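Local coordinates for beta-lactamase (Francisella tularensis subsp. tularensis, PDB 3P09), which probably hydrolyses the beta-lactam ring of antibiotics, opening it with water to a substituted beta-amino acid, as a class A enzyme linked to antibiotic resistance, at residues Asn33-Lys38 with Ile274-Lys279. Sequence-based numbering, arbitrary orientation.
With SO4 (sulfate ion), chain G.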
# COMPACT_ATOMS: atom_id res chain seq x y z
N ASN A 33 6.27 3.63 23.10
CA ASN A 33 6.44 3.22 24.49
C ASN A 33 5.30 2.32 24.93
O ASN A 33 5.49 1.34 25.66
CB ASN A 33 6.48 4.45 25.39
CG ASN A 33 7.77 5.24 25.24
OD1 ASN A 33 8.79 4.70 24.82
ND2 ASN A 33 7.73 6.53 25.58
N LYS A 34 4.10 2.67 24.49
CA LYS A 34 2.89 1.97 24.86
C LYS A 34 2.84 0.57 24.24
O LYS A 34 2.46 -0.40 24.91
CB LYS A 34 1.69 2.81 24.42
CG LYS A 34 0.34 2.29 24.84
CD LYS A 34 -0.74 3.31 24.45
CE LYS A 34 -2.14 2.77 24.65
NZ LYS A 34 -3.14 3.61 23.94
N TYR A 35 3.24 0.45 22.98
CA TYR A 35 3.03 -0.79 22.23
C TYR A 35 4.30 -1.57 21.84
O TYR A 35 4.21 -2.64 21.23
CB TYR A 35 2.22 -0.51 20.97
CG TYR A 35 0.78 -0.16 21.24
CD1 TYR A 35 -0.09 -1.08 21.79
CD2 TYR A 35 0.29 1.09 20.91
CE1 TYR A 35 -1.42 -0.76 22.02
CE2 TYR A 35 -1.03 1.42 21.14
CZ TYR A 35 -1.88 0.50 21.69
OH TYR A 35 -3.20 0.85 21.90
N ASP A 36 5.46 -1.02 22.19
CA ASP A 36 6.75 -1.51 21.71
C ASP A 36 6.87 -1.32 20.20
O ASP A 36 5.90 -0.97 19.52
CB ASP A 36 6.98 -2.99 22.05
CG ASP A 36 6.88 -3.28 23.54
OD1 ASP A 36 7.26 -2.42 24.37
OD2 ASP A 36 6.43 -4.40 23.88
N GLY A 37 8.08 -1.55 19.68
CA GLY A 37 8.33 -1.44 18.26
C GLY A 37 8.47 -0.02 17.75
O GLY A 37 8.72 0.91 18.53
N LYS A 38 8.30 0.14 16.44
CA LYS A 38 8.56 1.42 15.79
C LYS A 38 7.38 1.79 14.91
O LYS A 38 6.82 0.95 14.21
CB LYS A 38 9.82 1.32 14.93
CG LYS A 38 11.10 1.18 15.74
CD LYS A 38 11.78 2.52 15.94
CE LYS A 38 12.85 2.44 17.00
NZ LYS A 38 13.28 3.79 17.45
N ILE A 274 -2.16 2.08 14.66
CA ILE A 274 -2.46 2.82 13.45
C ILE A 274 -3.64 3.76 13.71
O ILE A 274 -3.61 4.93 13.32
CB ILE A 274 -2.79 1.88 12.26
CG1 ILE A 274 -1.74 0.78 12.12
CG2 ILE A 274 -2.92 2.69 10.97
CD1 ILE A 274 -0.38 1.29 11.77
N GLN A 275 -4.69 3.25 14.36
CA GLN A 275 -5.85 4.09 14.64
C GLN A 275 -5.45 5.33 15.42
O GLN A 275 -5.87 6.45 15.12
CB GLN A 275 -6.90 3.31 15.43
CG GLN A 275 -7.44 2.13 14.68
CD GLN A 275 -8.30 1.26 15.55
OE1 GLN A 275 -8.44 1.53 16.75
NE2 GLN A 275 -8.89 0.22 14.97
N GLN A 276 -4.62 5.13 16.43
CA GLN A 276 -4.27 6.22 17.33
C GLN A 276 -3.35 7.23 16.64
O GLN A 276 -3.53 8.44 16.79
CB GLN A 276 -3.69 5.67 18.63
CG GLN A 276 -4.74 4.94 19.48
CD GLN A 276 -4.12 4.04 20.53
OE1 GLN A 276 -3.20 4.45 21.25
NE2 GLN A 276 -4.61 2.82 20.62
N ALA A 277 -2.39 6.72 15.88
CA ALA A 277 -1.51 7.59 15.10
C ALA A 277 -2.32 8.41 14.11
O ALA A 277 -2.10 9.61 13.96
CB ALA A 277 -0.44 6.78 14.38
N ALA A 278 -3.26 7.75 13.43
CA ALA A 278 -4.10 8.44 12.44
C ALA A 278 -4.96 9.52 13.08
O ALA A 278 -5.26 10.53 12.46
CB ALA A 278 -4.97 7.44 11.68
N LYS A 279 -5.38 9.29 14.32
CA LYS A 279 -6.23 10.26 15.01
C LYS A 279 -5.42 11.50 15.38
O LYS A 279 -5.91 12.64 15.27
CB LYS A 279 -6.85 9.63 16.26
CG LYS A 279 -7.76 10.56 17.04
CD LYS A 279 -8.80 11.20 16.12
CE LYS A 279 -10.08 11.53 16.87
NZ LYS A 279 -10.79 10.29 17.28
S SO4 G . 16.07 5.73 19.26
O1 SO4 G . 14.70 5.52 19.74
O2 SO4 G . 16.99 5.75 20.40
O3 SO4 G . 16.44 4.64 18.36
O4 SO4 G . 16.15 7.00 18.56
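Lys-34 swings CG to the far side of its own N (chi1 -175°) and stays extended to NZ, while Gln-276, chi1 -69° and then straight, crosses it at about a right angle and offers its amide to both Lys-34 and Tyr-35. The contact ties together the N- and C-terminal helices of the class A beta-lactamase fold, 24-35 and 271-289, which pack side by side against the antiparallel sheet of the alpha/beta domain. Both ends of the amide are used. Lys-34 NZ donates to Gln-276 OE1 at 2.8 Å, tilted out of the carbonyl plane, and Gln-276 NE2 donates to Tyr-35 OH at 2.7 Å. This pairing fixes which way round the amide sits. The amide plane is turned 56° from the phenol ring, and Gln-276 OE1 lies at the ring edge, 3.7 Å from Tyr-35 CE2. Lys-34 CG rests 4.0 Å above the centre of one face of the Tyr-35 ring, and the aliphatic chain runs on past the ring. Tyr-35 also touches Tyr-259 of the sheet, and Gln-276 touches Leu-31. Beyond the helix, Asp-36 turns the chain with positive phi into strand 38-44. There Lys-38 NZ makes a weak hydrogen bond, 3.2 Å long, to O1 of a sulfate ion that was probably carried in from the crystallisation solution.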